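Local coordinates for aerobic respiration control sensor protein ArcB (Escherichia coli, PDB 2A0B) that acts as a membrane sensor kinase that activates the regulator ArcA through a four-step phosphorelay, the piece here being its histidine-containing phosphotransfer (HPt) domain, at residues A[34-37]-A[38-42]; A[106-109]-A[110-114]; A[79-82]-A[83-86]; A[95-98]-A[99-102]. All coordinates share one frame; numbering follows the deposited sequence. Where two conformers were deposited one is given.

Interaction 1: A[34-37]-A[38-42]; sequences AVFE and KMMPG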
loop_
_atom_site.group_PDB
_atom_site.type_symbol
_atom_site.label_atom_id
_atom_site.label_comp_id
_atom_site.label_asym_id
_atom_site.label_seq_id
_atom_site.Cartn_x
_atom_site.Cartn_y
_atom_site.Cartn_z
ATOM N N ALA A 34 1.448 -2.457 -12.363
ATOM C CA ALA A 34 1.223 -1.351 -13.263
ATOM C C ALA A 34 -0.124 -0.718 -13.020
ATOM O O ALA A 34 -0.316 0.500 -13.067
ATOM C CB ALA A 34 1.357 -1.805 -14.724
ATOM N N VAL A 35 -1.162 -1.539 -12.698
ATOM C CA VAL A 35 -2.446 -1.021 -12.383
ATOM C C VAL A 35 -2.406 -0.270 -10.996
ATOM O O VAL A 35 -2.974 0.808 -10.942
ATOM C CB VAL A 35 -3.556 -2.107 -12.286
ATOM C CG1 VAL A 35 -4.868 -1.559 -11.774
ATOM C CG2 VAL A 35 -3.711 -2.604 -13.734
ATOM N N PHE A 36 -1.692 -0.850 -10.093
ATOM C CA PHE A 36 -1.568 -0.192 -8.735
ATOM C C PHE A 36 -0.927 1.181 -8.936
ATOM O O PHE A 36 -1.465 2.142 -8.332
ATOM C CB PHE A 36 -0.742 -1.077 -7.848
ATOM C CG PHE A 36 -0.559 -0.552 -6.428
ATOM C CD1 PHE A 36 -1.535 -0.781 -5.486
ATOM C CD2 PHE A 36 0.610 0.113 -6.123
ATOM C CE1 PHE A 36 -1.313 -0.298 -4.176
ATOM C CE2 PHE A 36 0.805 0.623 -4.831
ATOM C CZ PHE A 36 -0.146 0.387 -3.874
ATOM N N GLU A 37 0.156 1.223 -9.711
ATOM C CA GLU A 37 0.777 2.570 -9.892
ATOM C C GLU A 37 -0.103 3.598 -10.515
ATOM O O GLU A 37 -0.037 4.817 -10.290
ATOM C CB GLU A 37 1.981 2.435 -10.837
ATOM C CG GLU A 37 3.209 1.738 -10.333
ATOM C CD GLU A 37 4.252 1.893 -11.457
ATOM O OE1 GLU A 37 4.820 2.975 -11.575
ATOM O OE2 GLU A 37 4.397 0.974 -12.261
ATOM N N LYS A 38 -1.030 3.226 -11.457
ATOM C CA LYS A 38 -1.895 4.211 -12.050
ATOM C C LYS A 38 -3.024 4.668 -11.123
ATOM O O LYS A 38 -3.541 5.744 -11.358
ATOM C CB LYS A 38 -2.454 3.735 -13.397
ATOM C CG LYS A 38 -3.801 3.106 -13.503
ATOM C CD LYS A 38 -4.237 3.031 -14.978
ATOM C CE LYS A 38 -4.312 1.586 -15.442
ATOM N NZ LYS A 38 -4.689 1.569 -16.897
ATOM N N MET A 39 -3.392 3.798 -10.146
ATOM C CA MET A 39 -4.521 4.186 -9.317
ATOM C C MET A 39 -4.099 4.940 -8.030
ATOM O O MET A 39 -4.900 5.721 -7.526
ATOM C CB MET A 39 -5.293 2.955 -8.826
ATOM C CG MET A 39 -5.787 2.084 -10.010
ATOM S SD MET A 39 -6.847 2.922 -11.175
ATOM C CE MET A 39 -8.225 3.389 -10.193
ATOM N N MET A 40 -2.867 4.665 -7.638
ATOM C CA MET A 40 -2.436 5.232 -6.331
ATOM C C MET A 40 -2.446 6.739 -6.269
ATOM O O MET A 40 -2.874 7.273 -5.202
ATOM C CB MET A 40 -1.107 4.648 -5.906
ATOM C CG MET A 40 -1.091 3.441 -5.004
ATOM S SD MET A 40 -2.048 3.658 -3.468
ATOM C CE MET A 40 -0.760 4.051 -2.251
ATOM N N PRO A 41 -2.073 7.474 -7.293
ATOM C CA PRO A 41 -2.151 8.929 -7.206
ATOM C C PRO A 41 -3.522 9.411 -6.808
ATOM O O PRO A 41 -3.740 10.289 -5.915
ATOM C CB PRO A 41 -1.739 9.468 -8.580
ATOM C CG PRO A 41 -0.910 8.370 -9.128
ATOM C CD PRO A 41 -1.493 7.064 -8.591
ATOM N N GLY A 42 -4.600 8.875 -7.404
ATOM C CA GLY A 42 -5.939 9.220 -7.095
ATOM C C GLY A 42 -6.377 8.752 -5.725
ATOM O O GLY A 42 -7.133 9.470 -5.044
#

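Interaction 2: A[106-109]-A[110-114]; sequences EEWR and HDVEV. With ZN (zinc ion), chain B.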
loop_
_atom_site.group_PDB
_atom_site.type_symbol
_atom_site.label_atom_id
_atom_site.label_comp_id
_atom_site.label_asym_id
_atom_site.label_seq_id
_atom_site.Cartn_x
_atom_site.Cartn_y
_atom_site.Cartn_z
ATOM N N GLU A 106 4.372 10.113 0.733
ATOM C CA GLU A 106 5.790 10.298 0.439
ATOM C C GLU A 106 6.482 9.039 -0.023
ATOM O O GLU A 106 7.482 9.161 -0.756
ATOM C CB GLU A 106 6.595 10.822 1.689
ATOM C CG GLU A 106 6.210 12.262 2.014
ATOM C CD GLU A 106 6.944 12.806 3.270
ATOM O OE1 GLU A 106 7.974 12.281 3.663
ATOM O OE2 GLU A 106 6.351 13.764 3.785
ATOM N N GLU A 107 6.092 7.814 0.377
ATOM C CA GLU A 107 6.847 6.647 0.093
ATOM C C GLU A 107 6.215 5.646 -0.992
ATOM O O GLU A 107 7.088 4.815 -1.268
ATOM C CB GLU A 107 7.038 5.778 1.296
ATOM C CG GLU A 107 5.754 5.023 1.708
ATOM C CD GLU A 107 6.098 4.137 2.841
ATOM O OE1 GLU A 107 6.891 3.197 2.842
ATOM O OE2 GLU A 107 5.536 4.473 3.930
ATOM N N TRP A 108 5.003 5.907 -1.349
ATOM C CA TRP A 108 4.523 4.684 -2.132
ATOM C C TRP A 108 5.262 4.463 -3.456
ATOM O O TRP A 108 5.424 3.242 -3.718
ATOM C CB TRP A 108 3.030 4.846 -2.338
ATOM C CG TRP A 108 2.575 5.877 -3.277
ATOM C CD1 TRP A 108 2.206 7.173 -3.042
ATOM C CD2 TRP A 108 2.459 5.760 -4.719
ATOM N NE1 TRP A 108 1.835 7.849 -4.145
ATOM C CE2 TRP A 108 2.007 6.936 -5.225
ATOM C CE3 TRP A 108 2.726 4.611 -5.533
ATOM C CZ2 TRP A 108 1.771 7.183 -6.590
ATOM C CZ3 TRP A 108 2.492 4.856 -6.888
ATOM C CH2 TRP A 108 2.036 6.072 -7.384
ATOM N N ARG A 109 5.680 5.554 -4.093
ATOM C CA ARG A 109 6.420 5.278 -5.365
ATOM C C ARG A 109 7.661 4.523 -5.082
ATOM O O ARG A 109 8.164 3.612 -5.821
ATOM C CB ARG A 109 6.544 6.575 -6.146
ATOM C CG ARG A 109 5.290 7.322 -6.531
ATOM C CD ARG A 109 5.528 8.543 -7.403
ATOM N NE ARG A 109 4.333 9.210 -7.907
ATOM C CZ ARG A 109 3.612 10.121 -7.273
ATOM N NH1 ARG A 109 3.939 10.472 -6.027
ATOM N NH2 ARG A 109 2.538 10.640 -7.850
ATOM N N HIS A 110 8.435 4.820 -3.978
ATOM C CA HIS A 110 9.603 4.089 -3.613
ATOM C C HIS A 110 9.396 2.614 -3.340
ATOM O O HIS A 110 10.139 1.724 -3.685
ATOM C CB HIS A 110 10.310 4.807 -2.395
ATOM C CG HIS A 110 11.365 4.014 -1.736
ATOM N ND1 HIS A 110 12.637 3.892 -2.256
ATOM C CD2 HIS A 110 11.447 3.258 -0.604
ATOM C CE1 HIS A 110 13.394 3.129 -1.518
ATOM N NE2 HIS A 110 12.703 2.723 -0.479
ATOM N N ASP A 111 8.277 2.312 -2.595
ATOM C CA ASP A 111 7.936 0.937 -2.305
ATOM C C ASP A 111 7.621 0.215 -3.696
ATOM O O ASP A 111 8.137 -0.909 -3.699
ATOM C CB ASP A 111 6.647 0.895 -1.478
ATOM C CG ASP A 111 6.776 1.173 0.009
ATOM O OD1 ASP A 111 7.496 2.198 0.271
ATOM O OD2 ASP A 111 6.354 0.505 0.950
ATOM N N VAL A 112 7.011 0.935 -4.566
ATOM C CA VAL A 112 6.781 0.210 -5.903
ATOM C C VAL A 112 8.096 -0.050 -6.590
ATOM O O VAL A 112 8.377 -1.136 -7.133
ATOM C CB VAL A 112 5.877 1.071 -6.738
ATOM C CG1 VAL A 112 5.904 0.724 -8.244
ATOM C CG2 VAL A 112 4.428 1.105 -6.209
ATOM N N GLU A 113 9.067 0.944 -6.521
ATOM C CA GLU A 113 10.356 0.649 -7.154
ATOM C C GLU A 113 11.105 -0.478 -6.554
ATOM O O GLU A 113 11.865 -1.257 -7.147
ATOM C CB GLU A 113 11.246 1.952 -7.028
ATOM C CG GLU A 113 10.696 3.051 -7.871
ATOM C CD GLU A 113 11.302 4.436 -7.627
ATOM O OE1 GLU A 113 11.971 4.600 -6.596
ATOM O OE2 GLU A 113 11.077 5.306 -8.459
ATOM N N VAL A 114 11.076 -0.735 -5.214
ATOM C CA VAL A 114 11.645 -1.817 -4.498
ATOM C C VAL A 114 10.985 -3.180 -4.970
ATOM O O VAL A 114 11.770 -4.069 -5.145
ATOM C CB VAL A 114 11.488 -1.660 -2.966
ATOM C CG1 VAL A 114 11.942 -2.876 -2.222
ATOM C CG2 VAL A 114 12.438 -0.479 -2.563
HETATM ZN ZN ZN B . 6.368 3.863 5.683
HETATM O O HOH W 1 8.279 7.688 -2.900
#

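Interaction 3: A[79-82]-A[83-86]; sequences QQLG and QQIQ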
loop_
_atom_site.group_PDB
_atom_site.type_symbol
_atom_site.label_atom_id
_atom_site.label_comp_id
_atom_site.label_asym_id
_atom_site.label_seq_id
_atom_site.Cartn_x
_atom_site.Cartn_y
_atom_site.Cartn_z
ATOM N N GLN A 79 0.353 -2.064 3.010
ATOM C CA GLN A 79 -0.874 -2.706 3.549
ATOM C C GLN A 79 -1.084 -2.440 5.053
ATOM O O GLN A 79 -2.205 -2.095 5.429
ATOM C CB GLN A 79 -0.724 -4.227 3.314
ATOM C CG GLN A 79 -2.031 -4.969 3.657
ATOM C CD GLN A 79 -1.802 -6.464 3.614
ATOM O OE1 GLN A 79 -2.784 -7.191 3.397
ATOM N NE2 GLN A 79 -0.628 -6.979 3.798
ATOM N N GLN A 80 0.034 -2.448 5.755
ATOM C CA GLN A 80 -0.030 -2.178 7.212
ATOM C C GLN A 80 -0.377 -0.719 7.479
ATOM O O GLN A 80 -1.224 -0.426 8.363
ATOM C CB GLN A 80 1.259 -2.579 7.898
ATOM C CG GLN A 80 1.206 -2.388 9.417
ATOM C CD GLN A 80 0.012 -3.014 10.102
ATOM O OE1 GLN A 80 -0.499 -4.073 9.666
ATOM N NE2 GLN A 80 -0.489 -2.391 11.182
ATOM N N LEU A 81 0.141 0.205 6.646
ATOM C CA LEU A 81 -0.328 1.607 6.825
ATOM C C LEU A 81 -1.793 1.810 6.598
ATOM O O LEU A 81 -2.600 2.534 7.145
ATOM C CB LEU A 81 0.411 2.582 5.866
ATOM C CG LEU A 81 1.806 2.980 6.298
ATOM C CD1 LEU A 81 2.378 3.851 5.193
ATOM C CD2 LEU A 81 1.652 3.714 7.626
ATOM N N GLY A 82 -2.324 1.058 5.536
ATOM C CA GLY A 82 -3.745 1.194 5.225
ATOM C C GLY A 82 -4.525 0.487 6.362
ATOM O O GLY A 82 -5.581 1.079 6.617
ATOM N N GLN A 83 -4.029 -0.530 6.955
ATOM C CA GLN A 83 -4.714 -1.152 8.103
ATOM C C GLN A 83 -4.822 -0.133 9.254
ATOM O O GLN A 83 -5.913 0.047 9.804
ATOM C CB GLN A 83 -3.984 -2.406 8.528
ATOM C CG GLN A 83 -4.464 -2.958 9.862
ATOM C CD GLN A 83 -5.864 -3.509 9.775
ATOM O OE1 GLN A 83 -6.416 -3.698 8.697
ATOM N NE2 GLN A 83 -6.500 -3.767 10.929
ATOM N N GLN A 84 -3.684 0.560 9.512
ATOM C CA GLN A 84 -3.785 1.576 10.601
ATOM C C GLN A 84 -4.741 2.671 10.252
ATOM O O GLN A 84 -5.591 3.064 11.094
ATOM C CB GLN A 84 -2.371 2.174 10.829
ATOM C CG GLN A 84 -1.412 1.188 11.435
ATOM C CD GLN A 84 0.057 1.554 11.286
ATOM O OE1 GLN A 84 0.915 0.731 11.573
ATOM N NE2 GLN A 84 0.433 2.695 10.748
ATOM N N ILE A 85 -4.777 3.245 9.049
ATOM C CA ILE A 85 -5.657 4.269 8.593
ATOM C C ILE A 85 -7.135 3.887 8.709
ATOM O O ILE A 85 -8.003 4.658 9.064
ATOM C CB ILE A 85 -5.331 4.738 7.148
ATOM C CG1 ILE A 85 -3.932 5.434 7.222
ATOM C CG2 ILE A 85 -6.328 5.689 6.588
ATOM C CD1 ILE A 85 -3.245 5.661 5.888
ATOM N N GLN A 86 -7.410 2.569 8.429
ATOM C CA GLN A 86 -8.829 2.203 8.564
ATOM C C GLN A 86 -9.149 1.742 9.945
ATOM O O GLN A 86 -10.272 1.172 10.128
ATOM C CB GLN A 86 -9.153 1.086 7.496
ATOM C CG GLN A 86 -8.543 -0.224 7.807
ATOM C CD GLN A 86 -9.200 -1.501 7.245
ATOM O OE1 GLN A 86 -9.671 -1.471 6.132
ATOM N NE2 GLN A 86 -9.182 -2.571 7.997
#

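Interaction 4: A[95-98]-A[99-102]; sequences DNVG and EWIE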
loop_
_atom_site.group_PDB
_atom_site.type_symbol
_atom_site.label_atom_id
_atom_site.label_comp_id
_atom_site.label_asym_id
_atom_site.label_seq_id
_atom_site.Cartn_x
_atom_site.Cartn_y
_atom_site.Cartn_z
ATOM N N ASP A 95 -4.483 11.091 16.680
ATOM C CA ASP A 95 -3.183 11.817 16.711
ATOM C C ASP A 95 -2.336 11.559 15.461
ATOM O O ASP A 95 -1.522 12.365 15.057
ATOM C CB ASP A 95 -2.319 11.346 17.848
ATOM C CG ASP A 95 -2.737 11.949 19.261
ATOM O OD1 ASP A 95 -3.512 12.866 19.143
ATOM O OD2 ASP A 95 -2.251 11.156 20.066
ATOM N N ASN A 96 -2.455 10.315 14.920
ATOM C CA ASN A 96 -1.480 9.891 13.927
ATOM C C ASN A 96 -2.056 9.656 12.526
ATOM O O ASN A 96 -1.178 9.576 11.645
ATOM C CB ASN A 96 -0.943 8.547 14.464
ATOM C CG ASN A 96 0.078 8.722 15.591
ATOM O OD1 ASN A 96 0.450 9.889 15.759
ATOM N ND2 ASN A 96 0.485 7.646 16.216
ATOM N N VAL A 97 -3.357 9.749 12.361
ATOM C CA VAL A 97 -3.803 9.422 10.953
ATOM C C VAL A 97 -3.277 10.342 9.919
ATOM O O VAL A 97 -2.912 9.966 8.781
ATOM C CB VAL A 97 -5.329 9.273 10.993
ATOM C CG1 VAL A 97 -6.054 10.601 11.123
ATOM C CG2 VAL A 97 -5.702 8.539 9.685
ATOM N N GLY A 98 -3.125 11.674 10.196
ATOM C CA GLY A 98 -2.559 12.580 9.175
ATOM C C GLY A 98 -1.072 12.198 8.958
ATOM O O GLY A 98 -0.665 12.396 7.787
ATOM N N GLU A 99 -0.303 11.765 9.907
ATOM C CA GLU A 99 1.084 11.364 9.755
ATOM C C GLU A 99 1.124 10.077 8.864
ATOM O O GLU A 99 1.947 10.043 7.947
ATOM C CB GLU A 99 1.846 11.089 11.031
ATOM C CG GLU A 99 3.347 10.893 10.801
ATOM C CD GLU A 99 4.252 11.697 11.711
ATOM O OE1 GLU A 99 3.783 12.653 12.388
ATOM O OE2 GLU A 99 5.469 11.412 11.866
ATOM N N TRP A 100 0.195 9.155 9.163
ATOM C CA TRP A 100 0.262 7.928 8.290
ATOM C C TRP A 100 -0.137 8.269 6.904
ATOM O O TRP A 100 0.497 7.635 5.987
ATOM C CB TRP A 100 -0.762 6.961 8.910
ATOM C CG TRP A 100 -0.382 6.405 10.238
ATOM C CD1 TRP A 100 0.830 6.224 10.797
ATOM C CD2 TRP A 100 -1.329 5.990 11.248
ATOM N NE1 TRP A 100 0.738 5.671 12.048
ATOM C CE2 TRP A 100 -0.603 5.539 12.342
ATOM C CE3 TRP A 100 -2.731 5.929 11.236
ATOM C CZ2 TRP A 100 -1.193 5.019 13.504
ATOM C CZ3 TRP A 100 -3.317 5.451 12.420
ATOM C CH2 TRP A 100 -2.568 5.007 13.493
ATOM N N ILE A 101 -1.031 9.155 6.602
ATOM C CA ILE A 101 -1.408 9.590 5.273
ATOM C C ILE A 101 -0.189 10.179 4.596
ATOM O O ILE A 101 0.183 9.937 3.473
ATOM C CB ILE A 101 -2.641 10.462 5.241
ATOM C CG1 ILE A 101 -3.861 9.593 5.712
ATOM C CG2 ILE A 101 -2.786 11.170 3.912
ATOM C CD1 ILE A 101 -5.110 10.474 5.871
ATOM N N GLU A 102 0.471 11.199 5.287
ATOM C CA GLU A 102 1.664 11.769 4.672
ATOM C C GLU A 102 2.765 10.767 4.442
ATOM O O GLU A 102 3.469 10.868 3.417
ATOM C CB GLU A 102 2.177 12.836 5.707
ATOM C CG GLU A 102 3.381 13.567 5.130
ATOM C CD GLU A 102 3.179 14.405 3.901
ATOM O OE1 GLU A 102 2.083 14.874 3.509
ATOM O OE2 GLU A 102 4.229 14.599 3.245
HETATM O O HOH W 2 -1.169 13.166 12.505
#

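Interaction 1: A[34-37]-A[38-42]
Lys38 opens the second half of this helical run, its N donating to Ala34 O at 3.2 Å and more weakly to Val35 O. Met39 N donates to Val35 O and makes a weak second bond to Phe36 O. Its side chain runs beside that of Val35, with Met39 CG 4.2 Å from Val35 CG1. Met40 carries the main side-chain contact. Its N donates to Phe36 O, 3.0 Å away. Its CG lies over one face of the Phe36 ring, 3.6 Å from the centroid and 23° off the normal, a CH-pi contact. Met40 SD sits obliquely at 4.4 Å from the Phe36 centroid, a Met-aromatic contact. The Phe36 ring is placed for this by a chi1 of -179°, which sets CG beside the carbonyl carbon. Pro41 has no N-H to give, and its CD rests 3.2 Å from Glu37 O, so the helix kinks. The Glu37 carboxylate forms a salt bridge with Lys116. Phe36 also touches Ala69 and Ala70, while Met40 meets Met104 and Trp108. Val35 and Lys38 are on the outer side of helix 26-52, while Phe36 and Met40 lie on its inward face in the four-helix bundle of an HPt domain.

Interaction 2: A[106-109]-A[110-114]
Asp111, Val112 and Glu113 donate their backbone N-H groups to Glu107 O, Trp108 O and Arg109 O, one regular helical turn with N to O distances of 2.9 to 3.1 Å. The turn before it is different. A water takes a hydrogen bond from His110 N at 3.1 Å and gives one to Glu106 O at 2.7 Å, bridging the two.

The side chains of Glu107 and Asp111 meet on one flank of the helix. Glu107 OE1 comes within 2.8 Å of Asp111 OD1, and the two carboxylate planes are turned 73° against each other. Asp111 OD1 is also 3.1 Å from Glu107 O, so three oxygens gather here. A chi1 of 73° puts Glu107 CG between the backbone N and the carbonyl carbon, and the extended chain then carries OE2 to the zinc ion. The bond from Glu107 OE2 to zinc is 2.0 Å. His77 and Glu103 supply further ligands. On another flank, Val112 CG2 lies at the edge of the Trp108 ring, in its plane, 4.0 Å from CE3. Trp108 also touches Pro41 of helix 26-52, and Val112 touches Phe36.

Two acidic groups this close would normally repel. The zinc held by Glu107 probably draws off part of the negative charge from this pair of carboxylates and makes their close approach tolerable.

Interaction 3: A[79-82]-A[83-86]
Gln79 begins the contact through its backbone, its O accepting from Gln83 N at 2.8 Å. Gln80 does more. Its O accepts from Gln84 N, and its side chain reaches across to the same residue. CG stands anti to the backbone N (chi1 -177°) and the chain then bends at chi2, which turns the amide along the helix. Gln80 NE2 donates to Gln84 OE1 in a straight but weak bond of 3.4 Å, with the amide planes 70° apart. Leu81 O takes the N-H of Ile85 at 3.0 Å. Leu81 CD2 packs 3.5 Å from Gln84 NE2, so the Gln84 amide has a different neighbour at each tip atom. Gly82 O accepts from Gln86 N at 3.0 Å, and Gln86 is where the chain leaves helical shape. Gln86 CG lies close to that same Gly82 O.

Helix 76-85 is wedged between two longer helices. Towards helix 93-122, Leu81 touches Glu103 and Glu107, while Gln84 and Ile85 touch Trp100. Towards helix 56-72, Gln83 OE1 is hydrogen-bonded to Lys67 NZ, and Gln86 OE1 to ND1 of His64, the phosphorylation site.

Interaction 4: A[95-98]-A[99-102]
Asn96 and Trp100 make the closest side-chain contact here. Asn96 CB lies over one face of the indole, 3.8 Å from the centroid of the six-membered ring and 20° off its normal, a CH-pi contact. Asn96 O sits over the same ring system, 3.6 Å from Trp100 CG. That oxygen also accepts from Trp100 N at 2.9 Å. Trp100 is laid back over the preceding turn by a chi1 of -69°, which keeps CG beside the backbone N. Val97 borders the ring, with its CB 4.2 Å from Trp100 CE3.

The apolar side continues with Val97 CG2 and Ile101 CD1, which are 4.3 Å apart. Ile101 N donates to Val97 O, and Glu102 N to Gly98 O, in ordinary helical bonds. At Glu99 the pattern is bridged by solvent: one water donates to Asp95 O at 2.7 Å and accepts from Glu99 N at 3.1 Å.

Further out, Leu81 of helix 76-85 touches Trp100. Leu47, Glu48 and Leu51 of helix 26-52 pack on Ile101. Asp95 belongs to the zinc site of the crystal, yet its carboxylate lies far from the zinc bound by Glu107, so it probably completes the zinc site of a neighbouring molecule in the crystal.

Contact between Asn96 and Trp100 is thus probably dispersive in the main, an aliphatic carbon on an aromatic face. The polar work falls to the backbone. The water links Asp95 O and Glu99 N on the side of the helix that admits solvent.

Overall arrangement
No contact here closes a long loop. Each joins neighbouring turns of one helix, interaction 3 running just past its helix end, and all four follow in series without nesting or crossing. From the N terminus, interaction 1 comes first, on helix 26-52. Interaction 3 follows at the end of helix 76-85, about 17 Å away between centres. Interactions 4 and 2 share helix 93-122 and adjoin in sequence. That long helix ties the set together. Interaction 1 packs on interaction 2, where Met40 CB is 3.7 Å from Trp108 CZ3. Interaction 3 meets interactions 2 and 4: Leu81 CD1 approaches Glu107 OE2 at 3.5 Å, and Ile85 CD1 lies 4.0 Å from Ile101 CG1.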